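Endoglucanase E (Clostridium thermocellum, PDB 2WAO) is the C-terminal family 2 carbohydrate esterase domain of a cellulase, probably an acetyl esterase, and binds cello-oligosaccharides. Local coordinates at residues 42-48 against 73-79; 53-59 against 89-95. Where two conformers were deposited one is given. Numbering follows the deposited sequence.

Interaction 1: residues 42-48 against 73-79; sequences EASVTIK and TSTVKLV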
# COMPACT_ATOMS: atom_id res chain seq x y z
N GLU A 42 -2.44 -3.25 -28.95
CA GLU A 42 -3.43 -3.63 -27.94
C GLU A 42 -2.85 -4.62 -26.93
O GLU A 42 -1.84 -5.28 -27.20
CB GLU A 42 -4.64 -4.29 -28.61
CG GLU A 42 -4.26 -5.59 -29.33
CD GLU A 42 -5.45 -6.27 -29.98
OE1 GLU A 42 -6.37 -6.69 -29.26
OE2 GLU A 42 -5.46 -6.38 -31.21
N ALA A 43 -3.52 -4.70 -25.79
CA ALA A 43 -3.19 -5.66 -24.76
C ALA A 43 -4.41 -6.08 -23.99
O ALA A 43 -5.28 -5.26 -23.65
CB ALA A 43 -2.18 -5.06 -23.82
N SER A 44 -4.45 -7.37 -23.68
CA SER A 44 -5.54 -7.99 -22.93
C SER A 44 -4.93 -8.81 -21.79
O SER A 44 -3.78 -9.23 -21.87
CB SER A 44 -6.38 -8.89 -23.84
OG SER A 44 -7.13 -8.13 -24.79
N VAL A 45 -5.71 -9.08 -20.76
CA VAL A 45 -5.27 -9.89 -19.63
C VAL A 45 -6.44 -10.73 -19.13
O VAL A 45 -7.58 -10.28 -19.20
CB VAL A 45 -4.68 -8.99 -18.47
CG1 VAL A 45 -5.77 -8.12 -17.85
CG2 VAL A 45 -3.98 -9.84 -17.37
N THR A 46 -6.16 -11.93 -18.64
CA THR A 46 -7.15 -12.71 -17.94
C THR A 46 -6.86 -12.67 -16.45
O THR A 46 -5.73 -12.95 -16.01
CB THR A 46 -7.16 -14.18 -18.44
OG1 THR A 46 -7.38 -14.16 -19.87
CG2 THR A 46 -8.27 -14.97 -17.77
N ILE A 47 -7.88 -12.28 -15.69
CA ILE A 47 -7.77 -12.09 -14.24
C ILE A 47 -8.82 -12.92 -13.53
O ILE A 47 -10.03 -12.84 -13.87
CB ILE A 47 -8.01 -10.61 -13.87
CG1 ILE A 47 -6.81 -9.76 -14.36
CG2 ILE A 47 -8.23 -10.48 -12.31
CD1 ILE A 47 -7.12 -8.26 -14.50
N LYS A 48 -8.39 -13.68 -12.53
CA LYS A 48 -9.33 -14.27 -11.57
C LYS A 48 -9.30 -13.50 -10.26
O LYS A 48 -8.21 -13.21 -9.75
CB LYS A 48 -8.99 -15.75 -11.35
CG LYS A 48 -9.91 -16.45 -10.33
CD LYS A 48 -9.60 -17.94 -10.28
CE LYS A 48 -10.08 -18.52 -8.97
NZ LYS A 48 -9.54 -19.88 -8.88
N THR A 73 -13.69 -15.01 -13.14
CA THR A 73 -12.53 -14.99 -14.02
C THR A 73 -12.97 -14.29 -15.28
O THR A 73 -13.97 -14.71 -15.90
CB THR A 73 -12.04 -16.43 -14.34
OG1 THR A 73 -11.60 -17.05 -13.12
CG2 THR A 73 -10.91 -16.41 -15.36
N SER A 74 -12.25 -13.24 -15.70
CA SER A 74 -12.58 -12.53 -16.92
C SER A 74 -11.35 -12.15 -17.75
O SER A 74 -10.31 -11.78 -17.19
CB SER A 74 -13.34 -11.23 -16.63
OG SER A 74 -14.47 -11.46 -15.79
N THR A 75 -11.52 -12.19 -19.07
CA THR A 75 -10.56 -11.62 -20.00
C THR A 75 -11.03 -10.22 -20.33
O THR A 75 -12.18 -10.00 -20.73
CB THR A 75 -10.40 -12.48 -21.26
OG1 THR A 75 -9.98 -13.79 -20.83
CG2 THR A 75 -9.32 -11.89 -22.16
N VAL A 76 -10.13 -9.27 -20.10
CA VAL A 76 -10.39 -7.86 -20.20
C VAL A 76 -9.45 -7.28 -21.23
O VAL A 76 -8.24 -7.51 -21.16
CB VAL A 76 -10.13 -7.19 -18.78
CG1 VAL A 76 -10.15 -5.68 -18.89
CG2 VAL A 76 -11.18 -7.66 -17.78
N LYS A 77 -9.98 -6.54 -22.20
CA LYS A 77 -9.11 -5.75 -23.09
C LYS A 77 -8.63 -4.50 -22.37
O LYS A 77 -9.44 -3.60 -22.06
CB LYS A 77 -9.83 -5.39 -24.40
CG LYS A 77 -9.10 -4.38 -25.30
CD LYS A 77 -7.95 -5.03 -26.05
CE LYS A 77 -8.44 -6.16 -26.95
NZ LYS A 77 -9.18 -5.60 -28.11
N LEU A 78 -7.33 -4.44 -22.08
CA LEU A 78 -6.78 -3.32 -21.32
C LEU A 78 -6.69 -2.02 -22.09
O LEU A 78 -6.96 -0.95 -21.54
CB LEU A 78 -5.39 -3.66 -20.74
CG LEU A 78 -5.34 -4.79 -19.70
CD1 LEU A 78 -3.87 -4.93 -19.31
CD2 LEU A 78 -6.28 -4.50 -18.46
N VAL A 79 -6.30 -2.09 -23.36
CA VAL A 79 -6.10 -0.90 -24.15
C VAL A 79 -6.09 -1.39 -25.59
O VAL A 79 -5.73 -2.53 -25.86
CB VAL A 79 -4.73 -0.21 -23.81
CG1 VAL A 79 -3.50 -1.13 -24.16
CG2 VAL A 79 -4.63 1.15 -24.48

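Interaction 2: residues 53-59 against 89-95; sequences NWFQAIV and LVLWKRT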
# COMPACT_ATOMS: atom_id res chain seq x y z
N ASN A 53 -12.58 -6.71 -6.83
CA ASN A 53 -11.32 -5.98 -6.97
C ASN A 53 -11.37 -5.06 -8.17
O ASN A 53 -11.95 -5.39 -9.23
CB ASN A 53 -10.14 -6.97 -7.10
CG ASN A 53 -9.72 -7.54 -5.75
OD1 ASN A 53 -9.83 -8.75 -5.50
ND2 ASN A 53 -9.24 -6.67 -4.88
N TRP A 54 -10.68 -3.94 -8.04
CA TRP A 54 -10.62 -2.95 -9.09
C TRP A 54 -9.18 -2.80 -9.50
O TRP A 54 -8.29 -2.88 -8.64
CB TRP A 54 -11.12 -1.58 -8.56
CG TRP A 54 -12.67 -1.52 -8.54
CD1 TRP A 54 -13.52 -2.16 -7.67
CD2 TRP A 54 -13.49 -0.89 -9.53
NE1 TRP A 54 -14.85 -1.89 -8.03
CE2 TRP A 54 -14.85 -1.14 -9.17
CE3 TRP A 54 -13.21 -0.13 -10.69
CZ2 TRP A 54 -15.94 -0.63 -9.92
CZ3 TRP A 54 -14.30 0.37 -11.44
CH2 TRP A 54 -15.64 0.10 -11.04
N PHE A 55 -9.00 -2.51 -10.78
CA PHE A 55 -7.69 -2.35 -11.44
C PHE A 55 -7.61 -1.10 -12.28
O PHE A 55 -8.63 -0.58 -12.76
CB PHE A 55 -7.37 -3.54 -12.32
CG PHE A 55 -7.49 -4.86 -11.61
CD1 PHE A 55 -6.39 -5.45 -10.99
CD2 PHE A 55 -8.75 -5.45 -11.48
CE1 PHE A 55 -6.53 -6.67 -10.26
CE2 PHE A 55 -8.90 -6.67 -10.77
CZ PHE A 55 -7.78 -7.27 -10.17
N GLN A 56 -6.39 -0.64 -12.53
CA GLN A 56 -6.17 0.40 -13.54
C GLN A 56 -4.93 0.00 -14.34
O GLN A 56 -3.93 -0.45 -13.73
CB GLN A 56 -5.93 1.76 -12.89
CG GLN A 56 -5.81 2.92 -13.94
CD GLN A 56 -5.92 4.27 -13.30
OE1 GLN A 56 -6.73 5.14 -13.73
NE2 GLN A 56 -5.10 4.48 -12.25
N ALA A 57 -5.02 0.14 -15.67
CA ALA A 57 -3.87 0.03 -16.59
C ALA A 57 -3.29 1.43 -16.80
O ALA A 57 -4.03 2.40 -16.98
CB ALA A 57 -4.33 -0.57 -17.93
N ILE A 58 -1.97 1.55 -16.74
CA ILE A 58 -1.30 2.81 -17.01
C ILE A 58 -0.39 2.53 -18.19
O ILE A 58 0.54 1.72 -18.08
CB ILE A 58 -0.47 3.33 -15.80
CG1 ILE A 58 -1.36 3.49 -14.55
CG2 ILE A 58 0.13 4.72 -16.15
CD1 ILE A 58 -1.41 2.28 -13.64
N VAL A 59 -0.67 3.16 -19.33
CA VAL A 59 -0.04 2.75 -20.58
C VAL A 59 0.75 3.92 -21.10
O VAL A 59 0.17 5.00 -21.32
CB VAL A 59 -1.06 2.26 -21.63
CG1 VAL A 59 -0.30 1.86 -22.92
CG2 VAL A 59 -1.79 1.06 -21.10
N LEU A 89 3.44 -0.88 -19.99
CA LEU A 89 2.17 -1.15 -19.30
C LEU A 89 2.40 -1.43 -17.82
O LEU A 89 3.28 -2.22 -17.48
CB LEU A 89 1.49 -2.36 -19.91
CG LEU A 89 0.31 -3.02 -19.20
CD1 LEU A 89 -0.88 -2.02 -19.16
CD2 LEU A 89 -0.09 -4.35 -19.93
N VAL A 90 1.62 -0.77 -16.97
CA VAL A 90 1.56 -1.17 -15.56
C VAL A 90 0.09 -1.57 -15.31
O VAL A 90 -0.83 -0.81 -15.69
CB VAL A 90 1.95 -0.02 -14.63
CG1 VAL A 90 1.65 -0.40 -13.18
CG2 VAL A 90 3.41 0.37 -14.82
N LEU A 91 -0.13 -2.75 -14.73
CA LEU A 91 -1.49 -3.16 -14.32
C LEU A 91 -1.56 -3.15 -12.79
O LEU A 91 -0.86 -3.92 -12.12
CB LEU A 91 -1.83 -4.55 -14.92
CG LEU A 91 -3.18 -5.15 -14.54
CD1 LEU A 91 -4.35 -4.21 -14.93
CD2 LEU A 91 -3.37 -6.56 -15.16
N TRP A 92 -2.40 -2.28 -12.21
CA TRP A 92 -2.34 -1.95 -10.78
C TRP A 92 -3.59 -2.42 -10.04
O TRP A 92 -4.73 -2.17 -10.48
CB TRP A 92 -2.20 -0.43 -10.65
CG TRP A 92 -2.04 0.11 -9.23
CD1 TRP A 92 -3.03 0.30 -8.29
CD2 TRP A 92 -0.81 0.49 -8.61
NE1 TRP A 92 -2.47 0.77 -7.12
CE2 TRP A 92 -1.12 0.92 -7.30
CE3 TRP A 92 0.54 0.54 -9.05
CZ2 TRP A 92 -0.13 1.40 -6.41
CZ3 TRP A 92 1.52 1.01 -8.14
CH2 TRP A 92 1.16 1.46 -6.85
N LYS A 93 -3.38 -3.15 -8.94
CA LYS A 93 -4.49 -3.60 -8.12
C LYS A 93 -4.87 -2.42 -7.19
O LYS A 93 -4.12 -2.05 -6.24
CB LYS A 93 -4.12 -4.84 -7.30
CG LYS A 93 -5.31 -5.38 -6.49
CD LYS A 93 -4.86 -6.60 -5.61
CE LYS A 93 -6.06 -7.39 -5.07
NZ LYS A 93 -6.55 -6.95 -3.69
N ARG A 94 -5.99 -1.80 -7.47
CA ARG A 94 -6.40 -0.62 -6.67
C ARG A 94 -6.82 -0.94 -5.24
O ARG A 94 -6.51 -0.18 -4.30
CB ARG A 94 -7.56 0.08 -7.36
CG ARG A 94 -7.15 0.66 -8.67
CD ARG A 94 -8.40 1.01 -9.54
NE ARG A 94 -9.46 1.83 -8.88
CZ ARG A 94 -9.65 3.15 -9.05
NH1 ARG A 94 -8.83 3.91 -9.79
NH2 ARG A 94 -10.68 3.74 -8.46
N THR A 95 -7.55 -2.03 -5.12
CA THR A 95 -8.27 -2.44 -3.92
C THR A 95 -7.43 -3.30 -2.98
O THR A 95 -6.45 -3.96 -3.37
CB THR A 95 -9.54 -3.21 -4.32
OG1 THR A 95 -9.22 -4.04 -5.45
CG2 THR A 95 -10.67 -2.23 -4.73

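Interaction 1: residues 42-48 against 73-79
Two antiparallel strands pair here at one edge of the N-terminal beta-sandwich, and a classic beta bulge shifts their register. Strand 73-79 is the outermost strand of its sheet within this chain. A43, V45 and I47, with S74, V76 and V79, look into the sandwich. S44, T46 and K48, with T73, T75 and K77, form the polar outer face. E42 comes just before the first strand, and its OE1 forms a salt bridge with K77 NZ at 3.2 Å. The bulge lies at L78 and V79, which both face A43: A43 N donates to V79 O (3.1 Å), while A43 O accepts from L78 N (2.7 Å) and, weakly, from V79 N (3.3 Å). S44 OG lies 3.2 Å from K77 CE. V45 and V76 exchange two backbone hydrogen bonds. On the inner face, V45 CG1 packs on L78 CD2 (3.7 Å), and F67 of strand 62-70 covers I47, V76 and L78. On the outer face, T46 OG1 shares a 2.8 Å hydrogen bond with T75 OG1. I47 and S74 exchange two more backbone bonds, I47 N to S74 O and S74 N to I47 O, both 2.9 Å.

Interaction 2: residues 53-59 against 89-95
R94, W54 and I58 lose the most surface in this antiparallel pairing of strands 52-59 and 85-93, which lies in the other sheet of the sandwich. R94 N donates to W54 O at 2.8 Å, and the R94 side chain runs back over the first strand, with its CD 3.5 Å from F55 C. The edge of its guanidinium meets W54 CB, with R94 NE 3.8 Å away. The charged end continues to the esterase part of the chain, where NH2 forms a salt bridge with E139 and a hydrogen bond with the K150 carbonyl. W54 is also held through its N, which donates to T95 OG1 (3.0 Å), while its CB touches T95 CG2 at 3.9 Å. The indole NE1 bonds to E52. I58 anchors the other end. I58 N to V90 O is 2.8 Å and V90 N to I58 O is 2.9 Å. I58 CD1 packs on V90 CG1 and on W92 CB, each at 4.1 Å. Q56 and W92 form the next hydrogen-bonded pair. The W92 ring meets Y155 edge-to-face, and W92 NE1 hydrogen-bonds to S154 OG. Around I58 backbone hydrogen bonds and apolar packing together tie the strands. At the R94 end the buried guanidinium and the backbone N atoms of R94 and W54 have partners, so this pairing also joins the sandwich to the esterase domain.

In the fold
The two pairings belong to the two facing sheets of one beta-sandwich, and their centres are about 11 Å apart. The chain alternates between them: strand 43-49 leads to 52-59, and strand 73-79 leads to 85-93. Their inner faces meet directly. L78 CD1 lies 3.9 Å from L89 CD2, V45 CG1 3.9 Å from L91 CD2, and I47 CG2 3.9 Å from F55 CZ. Interaction 1 is the more peripheral, its centre about 23 Å from the centre of the chain against about 13 Å for interaction 2. Interaction 2 approaches the ligand: the T95 side chain is about 11 Å from a glucose unit of the bound glycan. The glycan pocket includes S131, W265 and H310.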